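Local coordinates for xylosidase (Xanthomonas axonopodis pv. citri, PDB 6XN2), which probably hydrolyses xylan-derived xylo-oligosaccharides as a family 43 glycoside hydrolase and holds beta-D-xylopyranose in its sugar pocket, at residues A[186-191]-A[252-257]; A[213-218]-A[233-238]. One frame throughout, in Å; residues are numbered along the deposited sequence.

Interaction 1: A[186-191]-A[252-257]; sequences GGIWGG and ARRFFE. With XYP (beta-D-xylopyranose), chain E.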
ATOM      1  N   GLY A 186       7.014   2.336  -4.880  1.00 26.23           N
ATOM      2  CA  GLY A 186       7.845   3.406  -4.374  1.00 23.95           C
ATOM      3  C   GLY A 186       7.625   3.754  -2.919  1.00 27.52           C
ATOM      4  O   GLY A 186       6.521   3.682  -2.389  1.00 26.67           O
ATOM      5  N   GLY A 187       8.708   4.137  -2.269  1.00 25.10           N
ATOM      6  CA  GLY A 187       8.649   4.665  -0.922  1.00 28.62           C
ATOM      7  C   GLY A 187       9.971   5.354  -0.679  1.00 30.36           C
ATOM      8  O   GLY A 187      11.015   4.788  -0.994  1.00 27.44           O
ATOM      9  N   ILE A 188       9.939   6.555  -0.137  1.00 24.67           N
ATOM     10  CA  ILE A 188      11.153   7.263   0.171  1.00 28.30           C
ATOM     11  C   ILE A 188      11.698   6.889   1.546  1.00 26.71           C
ATOM     12  O   ILE A 188      11.223   5.948   2.134  1.00 26.39           O
ATOM     13  CB  ILE A 188      11.046   8.783  -0.031  1.00 27.72           C
ATOM     14  CG1 ILE A 188      10.007   9.385   0.890  1.00 25.82           C
ATOM     15  CG2 ILE A 188      10.762   9.103  -1.485  1.00 26.80           C
ATOM     16  CD1 ILE A 188       9.976  10.875   0.844  1.00 27.88           C
ATOM     17  N   TRP A 189      12.684   7.649   2.028  1.00 25.72           N
ATOM     18  CA  TRP A 189      13.368   7.311   3.285  1.00 24.88           C
ATOM     19  C   TRP A 189      13.833   5.861   3.241  1.00 26.44           C
ATOM     20  O   TRP A 189      14.577   5.475   2.338  1.00 27.38           O
ATOM     21  CB  TRP A 189      12.473   7.551   4.508  1.00 28.11           C
ATOM     22  CG  TRP A 189      12.192   9.007   4.786  1.00 27.10           C
ATOM     23  CD1 TRP A 189      12.279  10.047   3.903  1.00 29.04           C
ATOM     24  CD2 TRP A 189      11.782   9.577   6.038  1.00 31.20           C
ATOM     25  NE1 TRP A 189      11.942  11.230   4.528  1.00 28.92           N
ATOM     26  CE2 TRP A 189      11.629  10.965   5.836  1.00 28.96           C
ATOM     27  CE3 TRP A 189      11.530   9.048   7.309  1.00 32.23           C
ATOM     28  CZ2 TRP A 189      11.245  11.828   6.864  1.00 29.47           C
ATOM     29  CZ3 TRP A 189      11.138   9.903   8.320  1.00 28.38           C
ATOM     30  CH2 TRP A 189      11.001  11.277   8.092  1.00 27.89           C
ATOM     31  N   GLY A 190      13.396   5.043   4.178  1.00 27.05           N
ATOM     32  CA  GLY A 190      13.773   3.654   4.226  1.00 26.97           C
ATOM     33  C   GLY A 190      13.414   2.811   3.026  1.00 28.31           C
ATOM     34  O   GLY A 190      13.945   1.780   2.800  1.00 23.81           O
ATOM     35  N   GLY A 191      12.513   3.312   2.239  1.00 26.23           N
ATOM     36  CA  GLY A 191      12.092   2.595   1.077  1.00 28.35           C
ATOM     37  C   GLY A 191      13.031   2.674  -0.083  1.00 29.38           C
ATOM     38  O   GLY A 191      12.646   2.056  -1.053  1.00 28.24           O
ATOM     39  N   ALA A 252       3.036  18.009   3.509  1.00 29.74           N
ATOM     40  CA  ALA A 252       1.642  17.849   3.761  1.00 32.38           C
ATOM     41  C   ALA A 252       0.981  17.091   2.634  1.00 34.95           C
ATOM     42  O   ALA A 252       0.075  16.381   2.866  1.00 32.40           O
ATOM     43  CB  ALA A 252       1.012  19.192   3.891  1.00 32.76           C
ATOM     44  N   ARG A 253       1.475  17.234   1.416  1.00 28.87           N
ATOM     45  CA  ARG A 253       0.884  16.577   0.271  1.00 29.95           C
ATOM     46  C   ARG A 253       1.749  15.649  -0.592  1.00 30.41           C
ATOM     47  O   ARG A 253       1.235  14.793  -1.224  1.00 27.36           O
ATOM     48  CB  ARG A 253       0.266  17.632  -0.634  1.00 32.83           C
ATOM     49  CG  ARG A 253      -0.635  18.617   0.062  1.00 29.59           C
ATOM     50  CD  ARG A 253      -1.283  19.573  -0.893  1.00 30.47           C
ATOM     51  NE  ARG A 253      -0.341  20.541  -1.375  1.00 30.21           N
ATOM     52  CZ  ARG A 253      -0.632  21.492  -2.227  1.00 34.91           C
ATOM     53  NH1 ARG A 253      -1.843  21.609  -2.684  1.00 32.70           N
ATOM     54  NH2 ARG A 253       0.292  22.317  -2.612  1.00 31.51           N
ATOM     55  N   ARG A 254       3.055  15.863  -0.614  1.00 26.91           N
ATOM     56  CA  ARG A 254       3.924  15.069  -1.513  1.00 29.78           C
ATOM     57  C   ARG A 254       3.953  13.592  -1.121  1.00 29.40           C
ATOM     58  O   ARG A 254       3.862  13.280   0.035  1.00 28.27           O
ATOM     59  CB  ARG A 254       5.328  15.660  -1.619  1.00 29.88           C
ATOM     60  CG  ARG A 254       6.158  15.554  -0.357  1.00 32.96           C
ATOM     61  CD  ARG A 254       6.898  14.272  -0.222  1.00 50.43           C
ATOM     62  NE  ARG A 254       7.660  14.239   1.002  1.00 61.74           N
ATOM     63  CZ  ARG A 254       7.161  13.897   2.168  1.00 57.79           C
ATOM     64  NH1 ARG A 254       5.893  13.570   2.267  1.00 64.08           N
ATOM     65  NH2 ARG A 254       7.919  13.878   3.234  1.00 41.28           N
ATOM     66  N   PHE A 255       4.117  12.740  -2.120  1.00 25.82           N
ATOM     67  CA  PHE A 255       4.186  11.305  -1.959  1.00 28.63           C
ATOM     68  C   PHE A 255       5.316  10.809  -1.078  1.00 28.00           C
ATOM     69  O   PHE A 255       6.393  11.252  -1.198  1.00 29.44           O
ATOM     70  CB  PHE A 255       4.263  10.661  -3.340  1.00 25.46           C
ATOM     71  CG  PHE A 255       4.548   9.200  -3.311  1.00 27.46           C
ATOM     72  CD1 PHE A 255       3.549   8.303  -3.128  1.00 26.29           C
ATOM     73  CD2 PHE A 255       5.818   8.742  -3.443  1.00 27.78           C
ATOM     74  CE1 PHE A 255       3.794   6.972  -3.087  1.00 27.23           C
ATOM     75  CE2 PHE A 255       6.078   7.404  -3.400  1.00 28.40           C
ATOM     76  CZ  PHE A 255       5.057   6.516  -3.216  1.00 29.01           C
ATOM     77  N   PHE A 256       5.035   9.878  -0.182  1.00 26.07           N
ATOM     78  CA  PHE A 256       6.034   9.289   0.678  1.00 28.03           C
ATOM     79  C   PHE A 256       6.175   7.809   0.409  1.00 28.32           C
ATOM     80  O   PHE A 256       7.232   7.385   0.111  1.00 26.07           O
ATOM     81  CB  PHE A 256       5.712   9.491   2.128  1.00 28.79           C
ATOM     82  CG  PHE A 256       6.798   9.091   3.073  1.00 30.22           C
ATOM     83  CD1 PHE A 256       6.840   7.837   3.603  1.00 28.34           C
ATOM     84  CD2 PHE A 256       7.729  10.003   3.499  1.00 29.10           C
ATOM     85  CE1 PHE A 256       7.798   7.485   4.497  1.00 29.16           C
ATOM     86  CE2 PHE A 256       8.685   9.652   4.393  1.00 28.25           C
ATOM     87  CZ  PHE A 256       8.721   8.395   4.893  1.00 29.34           C
ATOM     88  N   GLU A 257       5.096   7.053   0.524  1.00 28.51           N
ATOM     89  CA  GLU A 257       5.092   5.621   0.287  1.00 26.92           C
ATOM     90  C   GLU A 257       3.689   5.046   0.064  1.00 31.74           C
ATOM     91  O   GLU A 257       2.741   5.752   0.054  1.00 26.10           O
ATOM     92  CB  GLU A 257       5.778   4.854   1.415  1.00 29.10           C
ATOM     93  CG  GLU A 257       5.027   4.763   2.716  1.00 32.21           C
ATOM     94  CD  GLU A 257       5.905   4.422   3.913  1.00 38.15           C
ATOM     95  OE1 GLU A 257       7.039   4.041   3.750  1.00 33.97           O
ATOM     96  OE2 GLU A 257       5.440   4.497   5.039  1.00 36.31           O
TER
HETATM   97  O1  XYP E 402       7.804   2.065   5.788  1.00 38.05           O
HETATM   98  C1  XYP E 402       6.792   1.099   5.952  1.00 41.49           C
HETATM   99  C2  XYP E 402       6.565   0.417   4.620  1.00 41.04           C
HETATM  100  C3  XYP E 402       5.826  -0.876   4.752  1.00 36.80           C
HETATM  101  C4  XYP E 402       6.439  -1.725   5.846  1.00 39.65           C
HETATM  102  C5  XYP E 402       6.475  -0.936   7.122  1.00 38.44           C
HETATM  103  O2  XYP E 402       5.824   1.220   3.712  1.00 38.59           O
HETATM  104  O3  XYP E 402       6.012  -1.453   3.494  1.00 35.56           O
HETATM  105  O4  XYP E 402       5.655  -2.853   6.069  1.00 38.52           O
HETATM  106  O5  XYP E 402       7.238   0.226   6.958  1.00 41.42           O
HETATM  107  O   HOH W   1       9.264   4.295   2.560  1.00 32.48           O
HETATM  108  O   HOH W   2      10.892  13.848   3.590  1.00 25.92           O
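The carbonyl oxygen of Phe256 is met by two consecutive residues of 186-191. Ile188 N donates a nearly straight hydrogen bond of 2.8 Å to Phe256 O, arriving close to the carbonyl axis, while Gly187 CA brings a C-H to within 3.2 Å of the same Phe256 O. Next to this polar link the side chain of Phe256 is held from two directions. Ile188 CG1 lies over one face of the phenyl ring, 3.5 Å from Phe256 CD2, a CH-pi contact. At the rim, Phe256 CE2 and CZ push into the face of the five-membered ring of Trp189; this T-shaped pair has its planes at 70°, and Phe256 CZ is 3.5 Å from Trp189 CD2. A chi1 of -171° turns the Phe256 ring toward 186-191, its face to Ile188 and its edge to Trp189.

In the five-bladed beta-propeller characteristic of family 43, 252-257 leads into strand 257-264, whose first residue, Glu257, lies in the sugar pocket. Phe256 and Glu257 form a classic beta bulge opposite Ser273; in this bulge Phe256 packs against 186-191 while the Glu257 carboxylate reaches the sugar. There XYP O1 donates a 2.9 Å hydrogen bond to Glu257 OE1. Glu257 OE1 also accepts a hydrogen bond from a water that donates to Ile188 O. The xylose is held further by Asp50, Asp170 and Ala119.

One residue before the bulge, Phe255 turns the edge of its ring to the Gly186 carbonyl, with Phe255 CZ 3.3 Å from Gly186 O. The tip of Ile188, CD1, rests over the guanidinium of Arg254, 4.1 Å from Arg254 NE. That group is pinned by Asp276 and the Thr274 carbonyl, and a water accepts hydrogen bonds from both Arg254 NH2 and Trp189 NE1.

Interaction 2: A[213-218]-A[233-238]; sequences PALGPR and SREVVI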
ATOM      1  N   PRO A 213      10.851  19.372  -7.621  1.00 30.17           N
ATOM      2  CA  PRO A 213       9.667  18.553  -7.519  1.00 27.86           C
ATOM      3  C   PRO A 213       9.870  17.365  -6.642  1.00 29.57           C
ATOM      4  O   PRO A 213      10.850  16.727  -6.742  1.00 27.32           O
ATOM      5  CB  PRO A 213       9.467  18.065  -8.944  1.00 27.44           C
ATOM      6  CG  PRO A 213      10.074  19.097  -9.770  1.00 32.80           C
ATOM      7  CD  PRO A 213      11.215  19.646  -9.006  1.00 28.11           C
ATOM      8  N   ALA A 214       8.889  17.017  -5.854  1.00 25.82           N
ATOM      9  CA  ALA A 214       9.014  15.835  -5.057  1.00 26.96           C
ATOM     10  C   ALA A 214       8.971  14.605  -5.937  1.00 27.70           C
ATOM     11  O   ALA A 214       8.360  14.581  -6.961  1.00 27.21           O
ATOM     12  CB  ALA A 214       7.908  15.757  -4.041  1.00 27.39           C
ATOM     13  N   LEU A 215       9.578  13.553  -5.469  1.00 24.93           N
ATOM     14  CA  LEU A 215       9.523  12.296  -6.197  1.00 29.17           C
ATOM     15  C   LEU A 215       8.109  11.741  -6.129  1.00 31.17           C
ATOM     16  O   LEU A 215       7.403  11.943  -5.136  1.00 26.94           O
ATOM     17  CB  LEU A 215      10.523  11.293  -5.618  1.00 29.64           C
ATOM     18  CG  LEU A 215      11.989  11.711  -5.691  1.00 27.50           C
ATOM     19  CD1 LEU A 215      12.845  10.740  -4.930  1.00 32.29           C
ATOM     20  CD2 LEU A 215      12.434  11.797  -7.138  1.00 32.65           C
ATOM     21  N   GLY A 216       7.702  11.059  -7.197  1.00 29.32           N
ATOM     22  CA  GLY A 216       6.419  10.389  -7.245  1.00 30.25           C
ATOM     23  C   GLY A 216       6.609   8.888  -7.299  1.00 27.79           C
ATOM     24  O   GLY A 216       7.729   8.402  -7.467  1.00 25.54           O
ATOM     25  N   PRO A 217       5.512   8.136  -7.157  1.00 28.48           N
ATOM     26  CA  PRO A 217       5.621   6.681  -7.298  1.00 27.10           C
ATOM     27  C   PRO A 217       5.968   6.303  -8.736  1.00 26.26           C
ATOM     28  O   PRO A 217       5.902   7.151  -9.625  1.00 26.84           O
ATOM     29  CB  PRO A 217       4.226   6.183  -6.904  1.00 26.89           C
ATOM     30  CG  PRO A 217       3.314   7.336  -7.238  1.00 28.03           C
ATOM     31  CD  PRO A 217       4.120   8.585  -6.965  1.00 27.78           C
ATOM     32  N   ARG A 218       6.276   5.055  -8.974  1.00 24.16           N
ATOM     33  CA  ARG A 218       6.552   4.590 -10.298  1.00 24.19           C
ATOM     34  C   ARG A 218       5.365   3.793 -10.829  1.00 26.85           C
ATOM     35  O   ARG A 218       4.629   3.245 -10.061  1.00 26.60           O
ATOM     36  CB  ARG A 218       7.763   3.721 -10.260  1.00 25.23           C
ATOM     37  CG  ARG A 218       8.941   4.359  -9.591  1.00 25.99           C
ATOM     38  CD  ARG A 218       9.358   5.631 -10.281  1.00 26.19           C
ATOM     39  NE  ARG A 218       9.817   5.402 -11.632  1.00 25.76           N
ATOM     40  CZ  ARG A 218      10.452   6.294 -12.355  1.00 30.84           C
ATOM     41  NH1 ARG A 218      10.694   7.467 -11.859  1.00 27.32           N
ATOM     42  NH2 ARG A 218      10.845   6.018 -13.559  1.00 28.11           N
ATOM     43  N   SER A 233       9.414   1.428 -15.939  1.00 27.50           N
ATOM     44  CA  SER A 233       8.487   2.222 -15.187  1.00 27.17           C
ATOM     45  C   SER A 233       8.665   3.695 -15.456  1.00 29.06           C
ATOM     46  O   SER A 233       9.714   4.134 -15.786  1.00 26.21           O
ATOM     47  CB  SER A 233       8.620   1.950 -13.696  1.00 24.09           C
ATOM     48  OG  SER A 233       9.553   2.786 -13.120  1.00 26.11           O
ATOM     49  N   ARG A 234       7.612   4.446 -15.268  1.00 26.87           N
ATOM     50  CA  ARG A 234       7.655   5.870 -15.454  1.00 28.63           C
ATOM     51  C   ARG A 234       7.326   6.542 -14.159  1.00 26.25           C
ATOM     52  O   ARG A 234       6.733   5.962 -13.308  1.00 26.72           O
ATOM     53  CB  ARG A 234       6.643   6.292 -16.482  1.00 27.50           C
ATOM     54  CG  ARG A 234       6.564   5.459 -17.722  1.00 35.39           C
ATOM     55  CD  ARG A 234       5.599   6.068 -18.702  1.00 40.49           C
ATOM     56  NE  ARG A 234       5.122   5.125 -19.696  1.00 48.33           N
ATOM     57  CZ  ARG A 234       4.047   5.298 -20.446  1.00 47.46           C
ATOM     58  NH1 ARG A 234       3.317   6.378 -20.332  1.00 49.09           N
ATOM     59  NH2 ARG A 234       3.698   4.386 -21.316  1.00 50.39           N
ATOM     60  N   GLU A 235       7.698   7.790 -14.021  1.00 25.96           N
ATOM     61  CA  GLU A 235       7.351   8.474 -12.803  1.00 28.09           C
ATOM     62  C   GLU A 235       5.932   8.926 -12.886  1.00 29.93           C
ATOM     63  O   GLU A 235       5.494   9.323 -13.916  1.00 30.11           O
ATOM     64  CB  GLU A 235       8.227   9.685 -12.551  1.00 32.15           C
ATOM     65  CG  GLU A 235       8.027  10.262 -11.162  1.00 28.60           C
ATOM     66  CD  GLU A 235       9.000  11.320 -10.791  1.00 36.27           C
ATOM     67  OE1 GLU A 235       9.417  12.058 -11.674  1.00 49.12           O
ATOM     68  OE2 GLU A 235       9.332  11.421  -9.630  1.00 34.17           O
ATOM     69  N   VAL A 236       5.208   8.787 -11.792  1.00 27.82           N
ATOM     70  CA  VAL A 236       3.846   9.293 -11.681  1.00 26.50           C
ATOM     71  C   VAL A 236       3.897  10.689 -11.083  1.00 26.52           C
ATOM     72  O   VAL A 236       4.434  10.875  -9.990  1.00 29.10           O
ATOM     73  CB  VAL A 236       2.964   8.407 -10.788  1.00 28.38           C
ATOM     74  CG1 VAL A 236       1.569   9.003 -10.690  1.00 28.54           C
ATOM     75  CG2 VAL A 236       2.919   6.972 -11.311  1.00 27.97           C
ATOM     76  N   VAL A 237       3.341  11.668 -11.790  1.00 26.04           N
ATOM     77  CA  VAL A 237       3.396  13.057 -11.349  1.00 30.68           C
ATOM     78  C   VAL A 237       2.127  13.456 -10.609  1.00 29.51           C
ATOM     79  O   VAL A 237       1.020  13.192 -11.078  1.00 29.35           O
ATOM     80  CB  VAL A 237       3.600  14.014 -12.538  1.00 29.06           C
ATOM     81  CG1 VAL A 237       3.541  15.468 -12.076  1.00 29.37           C
ATOM     82  CG2 VAL A 237       4.926  13.722 -13.238  1.00 31.53           C
ATOM     83  N   ILE A 238       2.292  14.093  -9.453  1.00 29.47           N
ATOM     84  CA  ILE A 238       1.154  14.624  -8.706  1.00 27.52           C
ATOM     85  C   ILE A 238       1.172  16.154  -8.728  1.00 28.41           C
ATOM     86  O   ILE A 238       2.161  16.777  -8.336  1.00 27.76           O
ATOM     87  CB  ILE A 238       1.142  14.141  -7.248  1.00 33.60           C
ATOM     88  CG1 ILE A 238       1.277  12.617  -7.176  1.00 28.61           C
ATOM     89  CG2 ILE A 238      -0.132  14.589  -6.560  1.00 31.33           C
ATOM     90  CD1 ILE A 238       1.421  12.095  -5.745  1.00 26.31           C
TER
HETATM   91  O   HOH W   3       9.398  14.321  -9.679  1.00 34.30           O
HETATM   92  O   HOH W   4      10.176   8.715  -9.031  1.00 32.14           O
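Two successive bends in the Arg218 chain, chi2 -60° and chi3 -64°, fold its guanidinium back along the backbone of 233-235, and Ser233 OG, set between its own backbone N and carbonyl carbon, is in place to receive it. The grip is side-on: Arg218 NE donates to Ser233 OG at 3.0 Å, almost exactly in the guanidinium plane, and Arg218 NH2 donates to Ser233 O at 3.1 Å, a more bent bond that approaches from above the carbonyl plane. Asn199 also bonds Ser233 OG, so this hydroxyl is fixed by two partners. The flat face of the guanidinium lies on the peptide between Arg234 and Glu235, with Glu235 N over its centre.

The extended side chain of Glu235 passes obliquely by that of Arg218 to reach the backbone of 215-216. Its carboxylate oxygen OE2 accepts the backbone N-H of Gly216, Gly216 N to Glu235 OE2 being 3.0 Å, met on the anti side and 29° out of the carboxylate plane. A water joins Arg218 NH1, Gly216 O and Glu235 OE2; the charged atoms of Arg218 and Glu235 do not touch, and any mutual stabilisation would be indirect. Backbone to backbone, Val236 N donates to Pro217 O at 2.8 Å, and Pro217 CG packs on Val236 CB at 3.7 Å.

Arg218 and Glu235 are a non-hydrogen-bonded antiparallel pair, the start of the pairing between strands 218-221 and 234-239. Both belong to a mixed sheet, where 218-221 lies between 181-185 and 234-239: the Arg218 backbone bonds Phe185, the Arg234 backbone bonds Val219, and Phe185 touches the side chains of Arg218 and Ser233. Beyond this pairing, Val236 and Ile238 reach Leu270 of strand 267-273.

Overall arrangement
Interaction 1 is the more buried contact and touches the sugar site, whereas interaction 2 is partly exposed and lies farther from the chain centre. Both involve one mixed sheet: segment 186-191 follows strand 181-185, and segment 252-257 leads into strand 257-264, while 213-218 leads into strand 218-221 and pairs with 233-238, which lies mostly on strand 234-239. Along the chain interaction 2 is nested inside the loop closed by interaction 1. They meet directly, Phe255 packing on Pro217 and Gly216, and Arg254 on Ala214. Each has one backbone-to-backbone bond and bridging waters; interaction 1 adds ring packing, interaction 2 polar side-chain bonds.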